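Local coordinates for uncharacterized protein (Acinetobacter baumannii, PDB 4PAR) that cleaves DNA carrying 5-hydroxymethylcytosine, pairing a Vsr-like endonuclease domain with an SRA-like domain that probably reads the modified base, at residues F121-F126 with D144-E149; I183-N188 with V307-Q312; V271-K276 with R286-Y291. The protein carries 3 engineered substitutions. All coordinates share one frame; numbering follows the deposited sequence.

How the interactions relate
Interaction 1 lies in the N-terminal endonuclease part. Interactions 2 and 3 lie in the SRA-like part, with centres about 30 and 32 Å from that of interaction 1. Interaction 1 is partly buried helix-on-strand packing, with no hydrogen bond between its segments. The other two are antiparallel strand pairings held by backbone bonds. Interaction 3 is the buried one, near the centre of the chain and close to bound DNA. Interaction 2 is shorter and only partly buried. These two share one sheet, where strands 283-295 and 302-312 are neighbours. They touch directly: K308 O and L290 N, 2.9 Å apart, form a probable backbone hydrogen bond, and I183 and L185 both pack on F287.

Interaction 1 (F121-F126 with D144-E149); sequences FRVNVF and DKIIEE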
ATOM      1  N   PHE F 121      20.900  28.393   1.991  1.00 73.28           N
ATOM      2  CA  PHE F 121      20.695  29.236   3.153  1.00 58.95           C
ATOM      3  C   PHE F 121      20.175  28.395   4.301  1.00 64.11           C
ATOM      4  O   PHE F 121      19.368  27.486   4.102  1.00 60.60           O
ATOM      5  CB  PHE F 121      19.724  30.365   2.843  1.00 58.49           C
ATOM      6  CG  PHE F 121      20.259  31.368   1.872  1.00 71.87           C
ATOM      7  CD1 PHE F 121      21.171  32.326   2.282  1.00 72.61           C
ATOM      8  CD2 PHE F 121      19.845  31.361   0.551  1.00 69.06           C
ATOM      9  CE1 PHE F 121      21.663  33.259   1.394  1.00 88.76           C
ATOM     10  CE2 PHE F 121      20.333  32.292  -0.345  1.00 81.78           C
ATOM     11  CZ  PHE F 121      21.246  33.243   0.079  1.00 95.71           C
ATOM     12  N   ARG F 122      20.630  28.694   5.509  1.00 77.23           N
ATOM     13  CA  ARG F 122      20.212  27.904   6.651  1.00 83.09           C
ATOM     14  C   ARG F 122      19.384  28.717   7.627  1.00 81.01           C
ATOM     15  O   ARG F 122      19.505  29.940   7.699  1.00 81.79           O
ATOM     16  CB  ARG F 122      21.429  27.304   7.353  1.00 62.38           C
ATOM     17  CG  ARG F 122      21.948  26.084   6.639  1.00 70.72           C
ATOM     18  CD  ARG F 122      23.182  25.491   7.282  1.00 99.48           C
ATOM     19  NE  ARG F 122      23.776  24.519   6.374  1.00103.75           N
ATOM     20  CZ  ARG F 122      24.668  24.827   5.439  1.00116.87           C
ATOM     21  NH1 ARG F 122      25.089  26.080   5.306  1.00100.91           N
ATOM     22  NH2 ARG F 122      25.146  23.882   4.644  1.00144.35           N
ATOM     23  N   VAL F 123      18.515  28.032   8.361  1.00 68.57           N
ATOM     24  CA  VAL F 123      17.793  28.685   9.440  1.00 63.10           C
ATOM     25  C   VAL F 123      18.029  27.951  10.755  1.00 77.75           C
ATOM     26  O   VAL F 123      17.664  26.788  10.895  1.00 88.24           O
ATOM     27  CB  VAL F 123      16.302  28.760   9.146  1.00 58.85           C
ATOM     28  CG1 VAL F 123      15.599  29.585  10.224  1.00 60.94           C
ATOM     29  CG2 VAL F 123      16.075  29.360   7.764  1.00 53.13           C
ATOM     30  N   ASN F 124      18.647  28.637  11.714  1.00 65.85           N
ATOM     31  CA  ASN F 124      18.974  28.029  12.997  1.00 77.13           C
ATOM     32  C   ASN F 124      17.885  28.282  14.018  1.00 86.88           C
ATOM     33  O   ASN F 124      17.677  29.414  14.453  1.00 89.03           O
ATOM     34  CB  ASN F 124      20.306  28.562  13.516  1.00 99.76           C
ATOM     35  CG  ASN F 124      21.413  28.412  12.508  1.00118.27           C
ATOM     36  OD1 ASN F 124      21.697  29.335  11.747  1.00130.45           O
ATOM     37  ND2 ASN F 124      22.038  27.240  12.482  1.00127.34           N
ATOM     38  N   VAL F 125      17.201  27.211  14.402  1.00 81.75           N
ATOM     39  CA  VAL F 125      16.005  27.318  15.220  1.00 76.09           C
ATOM     40  C   VAL F 125      16.247  27.117  16.713  1.00 94.31           C
ATOM     41  O   VAL F 125      15.323  27.233  17.513  1.00 95.54           O
ATOM     42  CB  VAL F 125      14.967  26.307  14.758  1.00 70.41           C
ATOM     43  CG1 VAL F 125      14.632  26.550  13.296  1.00 61.33           C
ATOM     44  CG2 VAL F 125      15.497  24.901  14.961  1.00 77.55           C
ATOM     45  N   PHE F 126      17.486  26.821  17.092  1.00107.55           N
ATOM     46  CA  PHE F 126      17.793  26.591  18.498  1.00 95.91           C
ATOM     47  C   PHE F 126      18.878  27.532  19.000  1.00100.22           C
ATOM     48  O   PHE F 126      19.951  27.629  18.405  1.00124.50           O
ATOM     49  CB  PHE F 126      18.218  25.139  18.722  1.00 90.65           C
ATOM     50  CG  PHE F 126      17.132  24.141  18.443  1.00 86.35           C
ATOM     51  CD1 PHE F 126      15.813  24.436  18.724  1.00109.39           C
ATOM     52  CD2 PHE F 126      17.431  22.911  17.892  1.00 80.45           C
ATOM     53  CE1 PHE F 126      14.814  23.520  18.464  1.00116.02           C
ATOM     54  CE2 PHE F 126      16.443  21.991  17.633  1.00 86.74           C
ATOM     55  CZ  PHE F 126      15.131  22.294  17.916  1.00 99.26           C
ATOM     56  N   ASP F 144      13.511  36.730   6.959  1.00 92.33           N
ATOM     57  CA  ASP F 144      13.389  37.987   6.225  1.00 91.06           C
ATOM     58  C   ASP F 144      14.593  38.211   5.317  1.00104.69           C
ATOM     59  O   ASP F 144      14.438  38.549   4.133  1.00116.89           O
ATOM     60  CB  ASP F 144      13.229  39.167   7.185  1.00 89.42           C
ATOM     61  CG  ASP F 144      11.868  39.197   7.858  1.00117.16           C
ATOM     62  OD1 ASP F 144      10.944  38.502   7.382  1.00121.32           O
ATOM     63  OD2 ASP F 144      11.719  39.925   8.863  1.00126.59           O
ATOM     64  N   LYS F 145      15.792  38.013   5.864  1.00112.87           N
ATOM     65  CA  LYS F 145      16.996  38.183   5.056  1.00114.46           C
ATOM     66  C   LYS F 145      17.013  37.150   3.923  1.00 74.80           C
ATOM     67  O   LYS F 145      17.379  37.476   2.791  1.00 87.49           O
ATOM     68  CB  LYS F 145      18.274  38.093   5.913  1.00108.79           C
ATOM     69  CG  LYS F 145      18.520  36.746   6.576  1.00107.04           C
ATOM     70  CD  LYS F 145      19.844  36.674   7.326  1.00121.64           C
ATOM     71  CE  LYS F 145      19.978  35.339   8.064  1.00109.44           C
ATOM     72  NZ  LYS F 145      19.499  34.170   7.255  1.00 74.16           N
ATOM     73  N   ILE F 146      16.589  35.919   4.205  1.00 68.95           N
ATOM     74  CA  ILE F 146      16.505  34.926   3.134  1.00 64.67           C
ATOM     75  C   ILE F 146      15.579  35.390   2.001  1.00 90.56           C
ATOM     76  O   ILE F 146      15.924  35.282   0.820  1.00 85.79           O
ATOM     77  CB  ILE F 146      16.033  33.567   3.672  1.00 65.66           C
ATOM     78  CG1 ILE F 146      17.187  32.879   4.405  1.00 69.72           C
ATOM     79  CG2 ILE F 146      15.533  32.681   2.539  1.00 71.95           C
ATOM     80  CD1 ILE F 146      16.864  31.493   4.893  1.00 80.59           C
ATOM     81  N   ILE F 147      14.417  35.925   2.368  1.00 98.91           N
ATOM     82  CA  ILE F 147      13.468  36.468   1.395  1.00 94.36           C
ATOM     83  C   ILE F 147      14.104  37.573   0.558  1.00 93.35           C
ATOM     84  O   ILE F 147      13.897  37.643  -0.658  1.00 93.72           O
ATOM     85  CB  ILE F 147      12.207  37.018   2.089  1.00 66.39           C
ATOM     86  CG1 ILE F 147      11.440  35.887   2.766  1.00 69.24           C
ATOM     87  CG2 ILE F 147      11.299  37.708   1.090  1.00 75.48           C
ATOM     88  CD1 ILE F 147      10.423  36.366   3.775  1.00 74.01           C
ATOM     89  N   GLU F 148      14.884  38.434   1.205  1.00 95.10           N
ATOM     90  CA  GLU F 148      15.570  39.494   0.472  1.00100.91           C
ATOM     91  C   GLU F 148      16.604  38.937  -0.511  1.00108.44           C
ATOM     92  O   GLU F 148      16.744  39.447  -1.626  1.00121.38           O
ATOM     93  CB  GLU F 148      16.236  40.475   1.437  1.00 91.77           C
ATOM     94  CG  GLU F 148      15.336  41.626   1.846  1.00101.77           C
ATOM     95  CD  GLU F 148      14.839  42.431   0.657  1.00125.56           C
ATOM     96  OE1 GLU F 148      15.580  42.545  -0.344  1.00138.58           O
ATOM     97  OE2 GLU F 148      13.702  42.947   0.720  1.00132.99           O
ATOM     98  N   GLU F 149      17.317  37.891  -0.102  1.00 97.05           N
ATOM     99  CA  GLU F 149      18.273  37.233  -0.990  1.00 97.03           C
ATOM    100  C   GLU F 149      17.565  36.641  -2.210  1.00 92.20           C
ATOM    101  O   GLU F 149      18.049  36.749  -3.343  1.00105.66           O
ATOM    102  CB  GLU F 149      19.046  36.141  -0.243  1.00 93.10           C
ATOM    103  CG  GLU F 149      20.151  36.660   0.672  1.00 80.47           C
ATOM    104  CD  GLU F 149      21.360  37.169  -0.099  1.00118.97           C
ATOM    105  OE1 GLU F 149      21.453  36.892  -1.315  1.00110.65           O
ATOM    106  OE2 GLU F 149      22.217  37.847   0.512  1.00126.13           O
TER
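Chi1 of F121 (-68°) sets CG anti to the carbonyl carbon and starts the ring on its way to E149. In I146, chi2 of -176° extends CD1 to F121 CB and V123 CG2. The contact is helix-on-sheet packing in the endonuclease domain, whose family belongs to the PD-(D/E)XK clan. Strand 119-124 is an outermost strand of a five-stranded mixed sheet within this chain. Segment 144-149 of helix 136-159 runs nearly antiparallel to strand residues 121-124, with the axes of these two short segments 9.7 Å apart at closest approach.

The CD1 methyl of I146 is the central apolar tip. It meets F121 CB at 3.7 Å and also V123 CG2 at 3.7 Å. F121 and V123 are two residues apart in the strand, so one isoleucine branch spans both. I71 of strand 69-74 also packs on I146, and V29 of helix 26-37 packs on V123. The F121 side chain also touches I69.

Three residues on from I146, E149 meets the far end of the F121 ring. Its side chain crosses F121 at about a right angle. CG of E149 lies 3.6 Å from F121 CZ, and CB of E149 lies 3.7 Å from the same atom. This is contact of the aliphatic part of a glutamate with a ring.

No hydrogen bond joins the two segments. R122, K145 and N124 have other polar partners. R122 points away from the helix and its NE makes a salt bridge with E72. K145 NZ bonds to Q142 O, while Q142 OE1 accepts from N124 N. The carboxylate plane of E149 is 33° from the F121 ring plane, and its OE1 lies 3.9 Å from F121 CZ.

Interaction 2 (I183-N188 with V307-Q312); sequences ISLADN and VKSEVQ. Engineered in segment 307-312: S309 (natural residue Cys).
I183 and S184 pair with V311 and E310 in a short antiparallel strand contact of the SRA-like domain. It joins strand 182-184 to the C-terminal part of strand 302-312. I183 and V311 form the hydrogen-bonded pair. I183 N donates to V311 O at 2.9 Å, and V311 N donates back to I183 O at 3.0 Å. S184 and E310 form the next, non-hydrogen-bonded pair, with their CA atoms 4.4 Å apart. Here CA-H...O contacts fill in, from E310 CA to I183 O and from S184 CA to S309 O.

The pairing ends at L185. Its N donates to S309 O at 3.3 Å, the longest and most bent of the three bonds. S309 is an engineered residue, cysteine in the natural sequence, and its OG lies 4.0 Å from L185 CD1. The chain then turns away. S184 OG, anti to the backbone N (chi1 171°), accepts from A186 N at 3.1 Å, which makes an ST turn.

The two faces differ. On one, I183 CB and V311 CG2 meet at 4.0 Å. On the other, E310 CG lies 3.7 Å from S184 OG. The E310 carboxylate also has a long, weak ion pair with R182.

Beyond the pair, strand 302-312 has a classic beta bulge, where V307 and K308 both face L290. The I183 and V311 face packs on F287 of strand 283-295, and I183 also touches F272 of strand 268-276. Helix 174-180 leads into strand 182-184, while strand 283-295 lies next to 302-312 in the sheet.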
ATOM      1  N   ILE F 183      16.065  23.415 -25.027  1.00108.69           N
ATOM      2  CA  ILE F 183      15.837  22.780 -23.742  1.00 94.43           C
ATOM      3  C   ILE F 183      17.123  22.850 -22.933  1.00 89.44           C
ATOM      4  O   ILE F 183      18.163  22.318 -23.345  1.00 88.76           O
ATOM      5  CB  ILE F 183      15.387  21.321 -23.898  1.00 89.93           C
ATOM      6  CG1 ILE F 183      14.002  21.267 -24.546  1.00 89.34           C
ATOM      7  CG2 ILE F 183      15.384  20.617 -22.551  1.00 85.06           C
ATOM      8  CD1 ILE F 183      13.467  19.867 -24.727  1.00 90.20           C
ATOM      9  N   SER F 184      17.041  23.511 -21.783  1.00 94.99           N
ATOM     10  CA  SER F 184      18.213  23.811 -20.970  1.00 98.55           C
ATOM     11  C   SER F 184      18.104  23.251 -19.555  1.00 94.24           C
ATOM     12  O   SER F 184      17.018  22.917 -19.085  1.00105.33           O
ATOM     13  CB  SER F 184      18.429  25.326 -20.909  1.00114.48           C
ATOM     14  OG  SER F 184      19.437  25.664 -19.972  1.00133.34           O
ATOM     15  N   LEU F 185      19.243  23.149 -18.883  1.00 92.80           N
ATOM     16  CA  LEU F 185      19.279  22.694 -17.502  1.00 79.50           C
ATOM     17  C   LEU F 185      18.831  23.806 -16.569  1.00 86.68           C
ATOM     18  O   LEU F 185      18.274  23.551 -15.501  1.00 95.95           O
ATOM     19  CB  LEU F 185      20.683  22.222 -17.129  1.00 85.61           C
ATOM     20  CG  LEU F 185      21.150  20.964 -17.857  1.00 87.56           C
ATOM     21  CD1 LEU F 185      22.542  20.568 -17.407  1.00102.05           C
ATOM     22  CD2 LEU F 185      20.171  19.834 -17.614  1.00 81.77           C
ATOM     23  N   ALA F 186      19.081  25.044 -16.980  1.00 76.48           N
ATOM     24  CA  ALA F 186      18.652  26.197 -16.206  1.00 85.67           C
ATOM     25  C   ALA F 186      17.127  26.280 -16.179  1.00 99.76           C
ATOM     26  O   ALA F 186      16.536  26.733 -15.200  1.00109.19           O
ATOM     27  CB  ALA F 186      19.249  27.470 -16.780  1.00 80.60           C
ATOM     28  N   ASP F 187      16.498  25.829 -17.259  1.00102.86           N
ATOM     29  CA  ASP F 187      15.043  25.833 -17.365  1.00 97.20           C
ATOM     30  C   ASP F 187      14.421  24.733 -16.521  1.00 98.90           C
ATOM     31  O   ASP F 187      13.219  24.757 -16.259  1.00114.87           O
ATOM     32  CB  ASP F 187      14.607  25.669 -18.822  1.00106.69           C
ATOM     33  CG  ASP F 187      15.020  26.838 -19.688  1.00129.40           C
ATOM     34  OD1 ASP F 187      16.088  27.426 -19.420  1.00145.20           O
ATOM     35  OD2 ASP F 187      14.275  27.169 -20.636  1.00137.00           O
ATOM     36  N   ASN F 188      15.242  23.767 -16.112  1.00 88.20           N
ATOM     37  CA  ASN F 188      14.793  22.659 -15.273  1.00 80.61           C
ATOM     38  C   ASN F 188      13.637  21.913 -15.933  1.00 88.71           C
ATOM     39  O   ASN F 188      12.518  21.894 -15.422  1.00 99.57           O
ATOM     40  CB  ASN F 188      14.386  23.176 -13.888  1.00 85.40           C
ATOM     41  CG  ASN F 188      14.250  22.066 -12.864  1.00107.21           C
ATOM     42  OD1 ASN F 188      15.243  21.582 -12.320  1.00122.03           O
ATOM     43  ND2 ASN F 188      13.013  21.667 -12.584  1.00108.70           N
ATOM     44  N   VAL F 307      28.975  17.311 -22.691  1.00112.68           N
ATOM     45  CA  VAL F 307      29.558  18.428 -23.420  1.00115.90           C
ATOM     46  C   VAL F 307      28.619  19.615 -23.635  1.00119.12           C
ATOM     47  O   VAL F 307      29.077  20.700 -24.001  1.00128.34           O
ATOM     48  CB  VAL F 307      30.070  17.969 -24.796  1.00105.63           C
ATOM     49  CG1 VAL F 307      31.230  17.000 -24.625  1.00102.15           C
ATOM     50  CG2 VAL F 307      28.940  17.334 -25.597  1.00 97.26           C
ATOM     51  N   LYS F 308      27.321  19.440 -23.399  1.00104.25           N
ATOM     52  CA  LYS F 308      26.401  20.560 -23.617  1.00 99.05           C
ATOM     53  C   LYS F 308      25.261  20.590 -22.607  1.00101.44           C
ATOM     54  O   LYS F 308      24.733  19.554 -22.217  1.00 95.73           O
ATOM     55  CB  LYS F 308      25.836  20.529 -25.046  1.00108.62           C
ATOM     56  CG  LYS F 308      26.760  21.154 -26.106  1.00122.28           C
ATOM     57  CD  LYS F 308      26.142  21.164 -27.508  1.00115.47           C
ATOM     58  CE  LYS F 308      25.018  22.193 -27.648  1.00114.17           C
ATOM     59  NZ  LYS F 308      25.492  23.609 -27.601  1.00113.71           N
ATOM     60  N   SER F 309      24.909  21.793 -22.165  1.00111.69           N
ATOM     61  CA  SER F 309      23.812  21.978 -21.223  1.00115.73           C
ATOM     62  C   SER F 309      22.502  22.402 -21.894  1.00108.08           C
ATOM     63  O   SER F 309      21.484  22.587 -21.223  1.00 98.71           O
ATOM     64  CB  SER F 309      24.206  23.005 -20.160  1.00132.24           C
ATOM     65  OG  SER F 309      25.341  22.566 -19.431  1.00144.94           O
ATOM     66  N   GLU F 310      22.531  22.571 -23.213  1.00107.30           N
ATOM     67  CA  GLU F 310      21.356  23.023 -23.955  1.00 93.23           C
ATOM     68  C   GLU F 310      21.211  22.272 -25.273  1.00102.44           C
ATOM     69  O   GLU F 310      22.205  22.000 -25.948  1.00110.72           O
ATOM     70  CB  GLU F 310      21.441  24.529 -24.224  1.00 94.69           C
ATOM     71  CG  GLU F 310      21.569  25.382 -22.969  1.00112.51           C
ATOM     72  CD  GLU F 310      21.716  26.857 -23.277  1.00123.22           C
ATOM     73  OE1 GLU F 310      22.013  27.195 -24.442  1.00125.70           O
ATOM     74  OE2 GLU F 310      21.533  27.679 -22.354  1.00125.19           O
ATOM     75  N   VAL F 311      19.978  21.933 -25.644  1.00 98.04           N
ATOM     76  CA  VAL F 311      19.751  21.289 -26.940  1.00 96.40           C
ATOM     77  C   VAL F 311      18.601  21.936 -27.711  1.00107.27           C
ATOM     78  O   VAL F 311      17.521  22.162 -27.169  1.00108.16           O
ATOM     79  CB  VAL F 311      19.468  19.774 -26.788  1.00 92.17           C
ATOM     80  CG1 VAL F 311      20.740  19.029 -26.423  1.00 91.48           C
ATOM     81  CG2 VAL F 311      18.382  19.521 -25.757  1.00100.89           C
ATOM     82  N   GLN F 312      18.841  22.236 -28.984  1.00111.84           N
ATOM     83  CA  GLN F 312      17.820  22.850 -29.824  1.00104.97           C
ATOM     84  C   GLN F 312      16.699  21.857 -30.132  1.00105.66           C
ATOM     85  O   GLN F 312      16.928  20.650 -30.185  1.00101.64           O
ATOM     86  CB  GLN F 312      18.444  23.388 -31.118  1.00109.50           C
ATOM     87  CG  GLN F 312      19.363  22.409 -31.838  1.00116.60           C
ATOM     88  CD  GLN F 312      20.052  23.029 -33.044  1.00133.27           C
ATOM     89  OE1 GLN F 312      19.926  24.227 -33.299  1.00134.27           O
ATOM     90  NE2 GLN F 312      20.784  22.210 -33.794  1.00145.82           N
TER

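Interaction 3 (V271-K276 with R286-Y291); sequences VFARVK and RFMGLY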
ATOM      1  N   VAL F 271      20.137  13.263 -23.203  1.00100.38           N
ATOM      2  CA  VAL F 271      19.632  12.414 -22.132  1.00 93.93           C
ATOM      3  C   VAL F 271      18.427  12.980 -21.383  1.00 92.46           C
ATOM      4  O   VAL F 271      18.403  14.152 -21.005  1.00 94.53           O
ATOM      5  CB  VAL F 271      20.741  12.120 -21.106  1.00 85.95           C
ATOM      6  CG1 VAL F 271      20.338  10.961 -20.210  1.00 89.20           C
ATOM      7  CG2 VAL F 271      22.030  11.800 -21.819  1.00 88.34           C
ATOM      8  N   PHE F 272      17.429  12.125 -21.184  1.00 89.34           N
ATOM      9  CA  PHE F 272      16.327  12.396 -20.274  1.00 84.35           C
ATOM     10  C   PHE F 272      16.194  11.238 -19.288  1.00 84.01           C
ATOM     11  O   PHE F 272      15.823  10.129 -19.668  1.00 85.96           O
ATOM     12  CB  PHE F 272      15.018  12.590 -21.037  1.00 85.95           C
ATOM     13  CG  PHE F 272      14.842  13.966 -21.602  1.00 85.92           C
ATOM     14  CD1 PHE F 272      15.549  14.367 -22.722  1.00 93.99           C
ATOM     15  CD2 PHE F 272      13.954  14.856 -21.023  1.00 84.55           C
ATOM     16  CE1 PHE F 272      15.379  15.632 -23.248  1.00 93.76           C
ATOM     17  CE2 PHE F 272      13.780  16.122 -21.546  1.00 84.81           C
ATOM     18  CZ  PHE F 272      14.495  16.509 -22.660  1.00 87.08           C
ATOM     19  N   ALA F 273      16.484  11.498 -18.020  1.00 81.69           N
ATOM     20  CA  ALA F 273      16.484  10.441 -17.018  1.00 81.70           C
ATOM     21  C   ALA F 273      15.080  10.172 -16.499  1.00 81.33           C
ATOM     22  O   ALA F 273      14.307  11.102 -16.266  1.00 81.85           O
ATOM     23  CB  ALA F 273      17.408  10.803 -15.872  1.00 86.92           C
ATOM     24  N   ARG F 274      14.750   8.898 -16.320  1.00 82.13           N
ATOM     25  CA  ARG F 274      13.446   8.542 -15.784  1.00 80.82           C
ATOM     26  C   ARG F 274      13.446   8.727 -14.278  1.00 85.62           C
ATOM     27  O   ARG F 274      14.200   8.074 -13.555  1.00 79.02           O
ATOM     28  CB  ARG F 274      13.079   7.102 -16.137  1.00 82.35           C
ATOM     29  CG  ARG F 274      11.861   6.576 -15.386  1.00 80.45           C
ATOM     30  CD  ARG F 274      11.500   5.181 -15.848  1.00 94.02           C
ATOM     31  NE  ARG F 274      10.423   4.593 -15.058  1.00108.01           N
ATOM     32  CZ  ARG F 274       9.752   3.504 -15.417  1.00116.38           C
ATOM     33  NH1 ARG F 274      10.049   2.887 -16.555  1.00119.59           N
ATOM     34  NH2 ARG F 274       8.787   3.026 -14.641  1.00102.02           N
ATOM     35  N   VAL F 275      12.583   9.619 -13.809  1.00 92.72           N
ATOM     36  CA  VAL F 275      12.516   9.936 -12.392  1.00 84.72           C
ATOM     37  C   VAL F 275      11.071   9.990 -11.936  1.00 82.82           C
ATOM     38  O   VAL F 275      10.192  10.433 -12.671  1.00116.25           O
ATOM     39  CB  VAL F 275      13.206  11.281 -12.071  1.00 79.90           C
ATOM     40  CG1 VAL F 275      14.702  11.192 -12.325  1.00 83.12           C
ATOM     41  CG2 VAL F 275      12.592  12.409 -12.885  1.00 72.39           C
ATOM     42  N   LYS F 276      10.829   9.516 -10.722  1.00 72.23           N
ATOM     43  CA  LYS F 276       9.509   9.596 -10.118  1.00 68.04           C
ATOM     44  C   LYS F 276       9.164  11.065  -9.841  1.00 63.03           C
ATOM     45  O   LYS F 276      10.028  11.843  -9.442  1.00 62.93           O
ATOM     46  CB  LYS F 276       9.475   8.753  -8.840  1.00 71.61           C
ATOM     47  CG  LYS F 276       8.292   9.009  -7.929  1.00 95.13           C
ATOM     48  CD  LYS F 276       8.396   8.179  -6.657  1.00108.01           C
ATOM     49  CE  LYS F 276       7.631   8.827  -5.511  1.00113.58           C
ATOM     50  NZ  LYS F 276       7.805   8.092  -4.228  1.00127.09           N
ATOM     51  N   ARG F 286      13.470  13.744 -17.004  1.00 82.99           N
ATOM     52  CA  ARG F 286      14.203  14.982 -16.755  1.00 76.56           C
ATOM     53  C   ARG F 286      15.427  15.109 -17.647  1.00 80.64           C
ATOM     54  O   ARG F 286      16.244  14.195 -17.735  1.00 83.39           O
ATOM     55  CB  ARG F 286      14.632  15.065 -15.286  1.00 73.64           C
ATOM     56  CG  ARG F 286      15.747  16.070 -15.027  1.00 71.53           C
ATOM     57  CD  ARG F 286      16.132  16.132 -13.552  1.00 71.74           C
ATOM     58  NE  ARG F 286      15.107  16.797 -12.755  1.00 72.88           N
ATOM     59  CZ  ARG F 286      14.981  18.115 -12.660  1.00 75.32           C
ATOM     60  NH1 ARG F 286      15.816  18.913 -13.310  1.00 88.74           N
ATOM     61  NH2 ARG F 286      14.018  18.635 -11.919  1.00 67.28           N
ATOM     62  N   PHE F 287      15.562  16.261 -18.290  1.00 78.42           N
ATOM     63  CA  PHE F 287      16.682  16.485 -19.184  1.00 82.22           C
ATOM     64  C   PHE F 287      17.962  16.600 -18.372  1.00 80.96           C
ATOM     65  O   PHE F 287      18.080  17.483 -17.527  1.00 77.26           O
ATOM     66  CB  PHE F 287      16.431  17.754 -20.001  1.00 81.36           C
ATOM     67  CG  PHE F 287      17.588  18.181 -20.843  1.00 80.07           C
ATOM     68  CD1 PHE F 287      18.021  17.403 -21.901  1.00 82.49           C
ATOM     69  CD2 PHE F 287      18.227  19.382 -20.593  1.00 83.60           C
ATOM     70  CE1 PHE F 287      19.080  17.808 -22.682  1.00 88.55           C
ATOM     71  CE2 PHE F 287      19.286  19.795 -21.371  1.00 89.21           C
ATOM     72  CZ  PHE F 287      19.711  19.010 -22.420  1.00 88.39           C
ATOM     73  N   MET F 288      18.907  15.692 -18.606  1.00 83.42           N
ATOM     74  CA  MET F 288      20.198  15.764 -17.931  1.00 78.17           C
ATOM     75  C   MET F 288      21.280  16.501 -18.716  1.00 85.35           C
ATOM     76  O   MET F 288      22.270  16.950 -18.139  1.00104.52           O
ATOM     77  CB  MET F 288      20.691  14.353 -17.600  1.00 77.94           C
ATOM     78  CG  MET F 288      19.898  13.670 -16.501  1.00 82.81           C
ATOM     79  SD  MET F 288      19.716  14.730 -15.052  1.00102.61           S
ATOM     80  CE  MET F 288      18.805  13.653 -13.945  1.00106.51           C
ATOM     81  N   GLY F 289      21.101  16.623 -20.026  1.00 85.10           N
ATOM     82  CA  GLY F 289      22.092  17.301 -20.844  1.00 80.88           C
ATOM     83  C   GLY F 289      22.299  16.666 -22.210  1.00 87.90           C
ATOM     84  O   GLY F 289      21.585  15.735 -22.598  1.00 91.30           O
ATOM     85  N   LEU F 290      23.305  17.162 -22.924  1.00 98.11           N
ATOM     86  CA  LEU F 290      23.806  16.522 -24.138  1.00100.77           C
ATOM     87  C   LEU F 290      25.191  15.947 -23.867  1.00 99.22           C
ATOM     88  O   LEU F 290      26.156  16.693 -23.622  1.00102.76           O
ATOM     89  CB  LEU F 290      23.854  17.503 -25.309  1.00 99.03           C
ATOM     90  CG  LEU F 290      24.397  16.925 -26.619  1.00 94.32           C
ATOM     91  CD1 LEU F 290      23.643  15.663 -27.001  1.00 95.82           C
ATOM     92  CD2 LEU F 290      24.316  17.952 -27.733  1.00 96.46           C
ATOM     93  N   TYR F 291      25.267  14.617 -23.929  1.00100.25           N
ATOM     94  CA  TYR F 291      26.429  13.849 -23.491  1.00110.13           C
ATOM     95  C   TYR F 291      27.182  13.197 -24.657  1.00122.79           C
ATOM     96  O   TYR F 291      26.586  12.834 -25.678  1.00132.66           O
ATOM     97  CB  TYR F 291      25.997  12.762 -22.493  1.00 95.95           C
ATOM     98  CG  TYR F 291      25.632  13.264 -21.111  1.00 87.74           C
ATOM     99  CD1 TYR F 291      24.528  14.085 -20.916  1.00 98.03           C
ATOM    100  CD2 TYR F 291      26.380  12.897 -19.998  1.00 87.37           C
ATOM    101  CE1 TYR F 291      24.188  14.541 -19.655  1.00106.81           C
ATOM    102  CE2 TYR F 291      26.050  13.348 -18.733  1.00 96.03           C
ATOM    103  CZ  TYR F 291      24.951  14.171 -18.566  1.00106.40           C
ATOM    104  OH  TYR F 291      24.608  14.627 -17.311  1.00 98.01           O
TER
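F272 and F287 pair across the strands without hydrogen bonding to each other, and F287 CB sits over one face of the F272 ring. CB lies 3.7 Å from the ring centroid, a CH-pi contact offset toward the rim. F287 CG is anti to its backbone N (chi1 173°), which starts the ring toward V271 O and F272. The two rings meet obliquely, with planes 48° apart, and F272 CE1 touches F287 CD1 at 3.5 Å. On the opposite face of the sheet, V271 CG2 meets Y291 CD1 at 3.5 Å, the two side chains crossing at about a right angle. A273 CB touches the methyl CE of M288 at 3.7 Å.

The backbone of this beta hairpin positions these groups. A273 and R286 bond both ways: A273 N donates to R286 O at 2.7 Å, and R286 N to A273 O at 2.9 Å. V271 is held by two successive residues. Its O accepts from M288 N at 2.9 Å, and its N donates to G289 O at 2.9 Å. The register shifts by one here, a beta bulge. G289 has a phi of 142°. At its backbone angles a CB would be jammed against M288 O, and also against Y291 CE1, which calls for glycine. G289 N lies over the centre of the F287 ring.

Further out, Y291 packs on R306. V275 CG2 rests against R286 CB, while the R286 guanidinium bonds to D111 and N188. K276 NZ makes a salt bridge with E110. This is consistent with bonds linking the endonuclease and SRA-like parts. R274 packs on a DNA phosphate, and K276 NZ has a long, weak pairing with one. The apolar, backbone-bonded hairpin thus carries basic residues that probably help hold the interdomain junction and lie near the DNA backbone.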